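Local coordinates for japanin (Rhipicephalus appendiculatus, PDB 4BOE), which binds cholesterol in a lipocalin pocket and, as a tick salivary protein, modulates the host immune response by blocking dendritic cell differentiation and dampening pro-inflammatory signals, at residues A[107-110]-A[111-115]; A[119-122]-A[123-127]; A[76-80]-A[81-85]. All coordinates share one frame; numbering follows the deposited sequence.

Contact 1 (A[107-110]-A[111-115]); sequences LKEV and RSTCS
Carboxylate oxygen OE1 of Glu109 faces two polar groups of Thr113, its hydroxyl and its backbone amide, across the turn that joins strands 101-106 and 114-118 of the lipocalin barrel. The OE1 to Thr113 OG1 distance is 3.0 Å, although the hydroxyl proton may instead serve another acceptor. Thr113 N donates weakly to OE1 of Glu109, at 3.3 Å, along a fairly straight line (160°). Both approaches depend on the shape of Glu109, which sends CG away from its own carbonyl carbon (chi1 -66°) and runs extended beyond it, reaching along the connection; for the hydroxyl alone, the torsion of Thr113 also matters, holding OG1 between its backbone N and carbonyl carbon, on the side of the carboxylate. The methyl CG2 of Thr113 also lies against Glu109 OE1, at 3.4 Å. The other oxygen, OE2, forms a salt bridge with Lys20, so the carboxylate joins the turn to the loop after strand 12-18. Charge from Lys20 probably favours the ionised form of Glu109. At the bend itself Arg111 is the centre of an inverse gamma turn, and its guanidinium leaves the turn to pair with Asp140. Ser112 OG bonds to the backbone O of Asp106, tying the returning chain to the end of the outgoing strand. Across the inverse gamma turn, Ser112 N makes a weak, bent bond to Val110 O, 3.2 Å long with an angle of 128° at the hydrogen.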
# COMPACT_ATOMS: atom_id res chain seq x y z
N LEU A 107 -2.51 12.87 5.71
CA LEU A 107 -2.12 13.96 6.62
C LEU A 107 -3.07 15.15 6.64
O LEU A 107 -3.38 15.63 7.71
CB LEU A 107 -0.72 14.49 6.27
CG LEU A 107 0.32 14.39 7.37
CD1 LEU A 107 0.80 12.98 7.52
CD2 LEU A 107 1.49 15.33 7.09
N LYS A 108 -3.46 15.67 5.47
CA LYS A 108 -4.21 16.93 5.34
C LYS A 108 -5.75 16.84 5.37
O LYS A 108 -6.39 17.89 5.50
CB LYS A 108 -3.76 17.67 4.06
CG LYS A 108 -2.29 18.09 4.09
CD LYS A 108 -1.85 18.74 2.78
CE LYS A 108 -0.41 19.19 2.80
NZ LYS A 108 0.54 18.08 2.54
N GLU A 109 -6.34 15.65 5.26
CA GLU A 109 -7.80 15.52 5.31
C GLU A 109 -8.27 15.38 6.77
O GLU A 109 -7.65 14.63 7.54
CB GLU A 109 -8.25 14.30 4.50
CG GLU A 109 -7.99 14.41 3.01
CD GLU A 109 -8.10 13.10 2.25
OE1 GLU A 109 -7.74 12.05 2.82
OE2 GLU A 109 -8.53 13.13 1.07
N VAL A 110 -9.36 16.11 7.16
CA VAL A 110 -9.94 16.01 8.53
C VAL A 110 -10.53 14.62 8.69
O VAL A 110 -10.28 13.98 9.69
CB VAL A 110 -10.97 17.13 8.89
CG1 VAL A 110 -12.24 17.08 8.02
CG2 VAL A 110 -11.35 17.06 10.37
N ARG A 111 -11.25 14.12 7.67
CA ARG A 111 -11.79 12.76 7.64
C ARG A 111 -10.72 11.97 6.87
O ARG A 111 -10.81 11.72 5.68
CB ARG A 111 -13.17 12.76 6.97
CG ARG A 111 -14.02 11.57 7.28
CD ARG A 111 -15.49 11.89 7.11
NE ARG A 111 -16.30 10.70 7.32
CZ ARG A 111 -16.47 9.73 6.42
NH1 ARG A 111 -15.90 9.81 5.23
NH2 ARG A 111 -17.22 8.67 6.72
N SER A 112 -9.65 11.67 7.57
CA SER A 112 -8.46 11.08 6.99
C SER A 112 -8.64 9.70 6.30
O SER A 112 -9.02 8.74 6.98
CB SER A 112 -7.39 10.99 8.05
OG SER A 112 -6.18 10.56 7.47
N THR A 113 -8.32 9.60 4.99
CA THR A 113 -8.41 8.35 4.25
C THR A 113 -7.26 7.44 4.68
O THR A 113 -6.18 7.91 5.01
CB THR A 113 -8.45 8.53 2.74
OG1 THR A 113 -7.24 9.11 2.30
CG2 THR A 113 -9.67 9.32 2.27
N CYS A 114 -7.51 6.16 4.56
CA CYS A 114 -6.56 5.13 4.99
C CYS A 114 -6.31 4.06 3.95
O CYS A 114 -7.10 3.84 3.07
CB CYS A 114 -7.02 4.51 6.31
SG CYS A 114 -7.86 2.91 6.11
N SER A 115 -5.19 3.34 4.15
CA SER A 115 -4.76 2.20 3.34
C SER A 115 -4.08 1.18 4.27
O SER A 115 -3.28 1.56 5.14
CB SER A 115 -3.90 2.57 2.14
OG SER A 115 -2.66 3.17 2.46

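Contact 2 (A[119-122]-A[123-127])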
# COMPACT_ATOMS: atom_id res chain seq x y z
N THR A 119 1.81 -8.27 4.14
CA THR A 119 2.71 -9.13 3.35
C THR A 119 1.98 -10.43 2.97
O THR A 119 0.82 -10.64 3.34
CB THR A 119 3.97 -9.45 4.15
OG1 THR A 119 3.56 -10.21 5.25
CG2 THR A 119 4.73 -8.21 4.59
N LEU A 120 2.68 -11.31 2.24
CA LEU A 120 2.13 -12.61 1.81
C LEU A 120 1.57 -13.45 2.93
O LEU A 120 0.65 -14.22 2.70
CB LEU A 120 3.18 -13.45 1.07
CG LEU A 120 2.60 -14.55 0.16
CD1 LEU A 120 1.90 -13.94 -1.07
CD2 LEU A 120 3.67 -15.53 -0.25
N LYS A 121 2.11 -13.30 4.14
CA LYS A 121 1.66 -14.03 5.31
C LYS A 121 0.15 -13.89 5.58
O LYS A 121 -0.47 -14.84 6.06
CB LYS A 121 2.47 -13.55 6.52
CG LYS A 121 2.18 -14.25 7.81
CD LYS A 121 3.02 -13.65 8.89
CE LYS A 121 2.82 -14.38 10.20
NZ LYS A 121 3.82 -13.98 11.21
N TYR A 122 -0.44 -12.71 5.29
CA TYR A 122 -1.84 -12.47 5.58
C TYR A 122 -2.74 -12.25 4.39
O TYR A 122 -3.88 -11.86 4.61
CB TYR A 122 -1.93 -11.25 6.51
CG TYR A 122 -1.12 -11.32 7.79
CD1 TYR A 122 -1.17 -12.46 8.60
CD2 TYR A 122 -0.52 -10.18 8.32
CE1 TYR A 122 -0.50 -12.50 9.83
CE2 TYR A 122 0.09 -10.20 9.57
CZ TYR A 122 0.13 -11.37 10.31
OH TYR A 122 0.78 -11.41 11.53
N VAL A 123 -2.30 -12.48 3.14
CA VAL A 123 -3.14 -12.15 1.97
C VAL A 123 -4.48 -12.93 1.92
O VAL A 123 -5.50 -12.37 1.50
CB VAL A 123 -2.42 -12.23 0.59
CG1 VAL A 123 -1.37 -11.15 0.46
CG2 VAL A 123 -1.85 -13.61 0.30
N ASP A 124 -4.48 -14.19 2.33
CA ASP A 124 -5.73 -14.98 2.30
C ASP A 124 -6.50 -14.92 3.63
O ASP A 124 -7.57 -15.52 3.73
CB ASP A 124 -5.42 -16.44 1.92
CG ASP A 124 -4.42 -17.14 2.84
OD1 ASP A 124 -3.65 -16.43 3.54
OD2 ASP A 124 -4.40 -18.40 2.86
N ARG A 125 -5.93 -14.30 4.68
CA ARG A 125 -6.57 -14.24 5.98
C ARG A 125 -5.98 -13.15 6.84
O ARG A 125 -4.94 -13.34 7.47
CB ARG A 125 -6.55 -15.60 6.74
CG ARG A 125 -5.44 -16.60 6.38
CD ARG A 125 -4.00 -16.17 6.67
NE ARG A 125 -3.08 -17.26 6.32
CZ ARG A 125 -1.89 -17.50 6.87
NH1 ARG A 125 -1.41 -16.71 7.83
NH2 ARG A 125 -1.15 -18.53 6.46
N ILE A 126 -6.68 -12.03 6.89
CA ILE A 126 -6.27 -10.89 7.70
C ILE A 126 -6.51 -11.27 9.16
O ILE A 126 -7.61 -11.68 9.47
CB ILE A 126 -7.10 -9.62 7.31
CG1 ILE A 126 -6.99 -9.27 5.77
CG2 ILE A 126 -6.70 -8.41 8.16
CD1 ILE A 126 -5.65 -8.83 5.29
N PRO A 127 -5.53 -11.12 10.05
CA PRO A 127 -5.78 -11.40 11.48
C PRO A 127 -6.94 -10.50 12.02
O PRO A 127 -7.08 -9.37 11.56
CB PRO A 127 -4.45 -11.06 12.15
CG PRO A 127 -3.44 -11.19 11.08
CD PRO A 127 -4.11 -10.77 9.81
O HOH W 1 -1.09 -16.12 3.10
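A type I beta turn from Tyr122 to Arg125 reverses the connection between strand 114-118 and helix 128-137. Its closing bond runs from Arg125 N to Tyr122 O, 3.2 Å, and the donor stands well above the carbonyl plane of Tyr122 (68° out of it). Overlapping this turn, Val123 N reaches back to Leu120 O in a weak but nearly straight bond. A water lies 2.6 Å from both Leu120 O and Asp124 OD1 and can donate to either, though it has more acceptors in reach than protons. OD1 of Asp124 also forms a salt bridge with Arg125 NE (3.0 Å). Arg125 bends at chi2 (63°), folding its guanidinium back over the turn until Lys121 O lies over one of its faces. NH1 is 2.7 Å from that oxygen, but the angle is too poor for a hydrogen bond. The Tyr122 ring is flanked on opposite faces: CB of Lys121 sits near the rim of one, and Pro127 covers the other. Here CG of Pro127 makes a CH-pi contact, 3.5 Å from the centroid of the Tyr122 ring and 16° off its normal. Leu120 CD1 and Val123 CG2 add an apolar touch at 4.0 Å. Pro127 is the N-cap residue of helix 128-137, whose Ile130 also touches Tyr122; Leu120 and Val123 pack on Tyr13 of strand 12-18, and Thr119 OG1 bonds to Asp100 in the turn between strands 91-98 and 101-106.

Contact 3 (A[76-80]-A[81-85]); sequences VKASD and YVRDN
Among the side-chain hydrogen bonds, Arg83 NE to Ala78 O is the shorter, at 2.7 Å with an N-H...O angle of 155°. The acceptor lies at the guanidinium edge, close to its plane, whereas NE stands above the carbonyl plane of Ala78. A bend at chi3 (-79°) turns the head of Arg83 back along the chain to reach this oxygen. The second such bond caps the helix: Ser79 OG accepts from Val82 N at 3.2 Å, and the hydroxyl also makes a weak bond to Ala62 O of strand 59-66. With OG between its backbone N and carbonyl carbon, Ser79 brings the hydroxyl to the amide of Val82 in the first turn of the helix. This N-cap marks the passage from strand 73-78 of the lipocalin barrel into the short helix 80-85, which precedes strand 91-98. Main-chain bonds then take over: Arg83 N meets Ser79 O at 2.9 Å, and Asp84 N meets Asp80 O at 2.8 Å. Charge effects are looser. Asp80 OD2 is 4.0 Å from Arg83 NH2 but well out of the guanidinium plane, with the two flat groups 81° apart, so no N-H points at it. CA of Asp80 lies over one face of that guanidinium, toward its rim. The apolar contact is made by Ala78, whose CB touches Arg83 CG at 3.6 Å and Val82 CG1 at 3.8 Å; Val82 continues onto Leu45 of strand 40-49.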
# COMPACT_ATOMS: atom_id res chain seq x y z
N VAL A 76 7.20 10.05 1.15
CA VAL A 76 7.04 9.38 -0.15
C VAL A 76 7.45 10.34 -1.26
O VAL A 76 6.96 11.45 -1.27
CB VAL A 76 5.58 8.84 -0.34
CG1 VAL A 76 5.36 8.27 -1.74
CG2 VAL A 76 5.22 7.81 0.74
N LYS A 77 8.39 9.94 -2.15
CA LYS A 77 8.76 10.72 -3.35
C LYS A 77 8.33 9.84 -4.52
O LYS A 77 9.03 8.91 -4.92
CB LYS A 77 10.27 11.05 -3.42
CG LYS A 77 10.69 12.12 -2.45
CD LYS A 77 12.12 12.68 -2.67
CE LYS A 77 13.19 11.66 -2.91
NZ LYS A 77 14.55 12.27 -2.94
N ALA A 78 7.12 10.03 -4.94
CA ALA A 78 6.53 9.24 -6.00
C ALA A 78 6.84 9.84 -7.37
O ALA A 78 6.97 11.06 -7.52
CB ALA A 78 5.02 9.14 -5.82
N SER A 79 6.92 8.96 -8.38
CA SER A 79 7.12 9.40 -9.75
C SER A 79 5.97 10.33 -10.16
O SER A 79 4.88 10.34 -9.58
CB SER A 79 7.17 8.21 -10.70
OG SER A 79 5.90 7.60 -10.78
N ASP A 80 6.24 11.11 -11.17
CA ASP A 80 5.25 12.03 -11.72
C ASP A 80 3.97 11.27 -12.14
O ASP A 80 2.86 11.73 -11.87
CB ASP A 80 5.87 12.76 -12.91
CG ASP A 80 4.97 13.79 -13.49
OD1 ASP A 80 4.01 13.41 -14.21
OD2 ASP A 80 5.17 14.98 -13.19
N TYR A 81 4.14 10.11 -12.77
CA TYR A 81 3.01 9.28 -13.20
C TYR A 81 2.14 8.87 -12.00
O TYR A 81 0.92 8.96 -12.07
CB TYR A 81 3.55 8.00 -13.92
CG TYR A 81 2.44 7.18 -14.56
CD1 TYR A 81 1.70 6.29 -13.81
CD2 TYR A 81 2.09 7.37 -15.89
CE1 TYR A 81 0.59 5.64 -14.34
CE2 TYR A 81 1.05 6.66 -16.46
CZ TYR A 81 0.31 5.77 -15.70
OH TYR A 81 -0.76 5.14 -16.28
N VAL A 82 2.78 8.35 -10.92
CA VAL A 82 2.09 7.89 -9.71
C VAL A 82 1.42 9.06 -8.97
O VAL A 82 0.32 8.91 -8.46
CB VAL A 82 3.06 7.08 -8.81
CG1 VAL A 82 2.46 6.82 -7.42
CG2 VAL A 82 3.47 5.78 -9.49
N ARG A 83 2.10 10.21 -8.91
CA ARG A 83 1.52 11.42 -8.30
C ARG A 83 0.34 11.96 -9.13
O ARG A 83 -0.70 12.32 -8.58
CB ARG A 83 2.58 12.50 -8.14
CG ARG A 83 3.59 12.16 -7.08
CD ARG A 83 4.53 13.32 -6.78
NE ARG A 83 5.60 13.43 -7.77
CZ ARG A 83 5.72 14.39 -8.69
NH1 ARG A 83 4.81 15.36 -8.78
NH2 ARG A 83 6.75 14.39 -9.54
N ASP A 84 0.50 11.98 -10.45
CA ASP A 84 -0.53 12.47 -11.37
C ASP A 84 -1.80 11.56 -11.40
O ASP A 84 -2.92 12.06 -11.32
CB ASP A 84 0.09 12.58 -12.81
CG ASP A 84 -0.73 13.26 -13.89
OD1 ASP A 84 -1.77 13.86 -13.56
OD2 ASP A 84 -0.29 13.23 -15.08
N ASN A 85 -1.61 10.25 -11.53
CA ASN A 85 -2.74 9.32 -11.73
C ASN A 85 -3.25 8.50 -10.52
O ASN A 85 -4.40 8.06 -10.56
CB ASN A 85 -2.34 8.33 -12.85
CG ASN A 85 -2.35 8.98 -14.24
OD1 ASN A 85 -3.25 9.76 -14.59
ND2 ASN A 85 -1.32 8.78 -15.03

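Along the chain the order is contact 3, contact 1, contact 2, in series. Residues 76-85 lead from strand 73-78 into helix 80-85, residues 107-115 connect strand 101-106 to strand 114-118, and residues 119-127 leave that last strand for helix 128-137. Contacts 1 and 3 reach the same antiparallel sheet, with centres about 18 Å apart and nearest atoms about 9 Å apart. Contact 2 lies opposite contact 3 across the centre of the chain, their centres about 27 Å apart, and is about 24 Å from contact 1, centre to centre. All three are surface connections of the cholesterol-binding barrel; contact 1 includes Ser115, which touches the sterol.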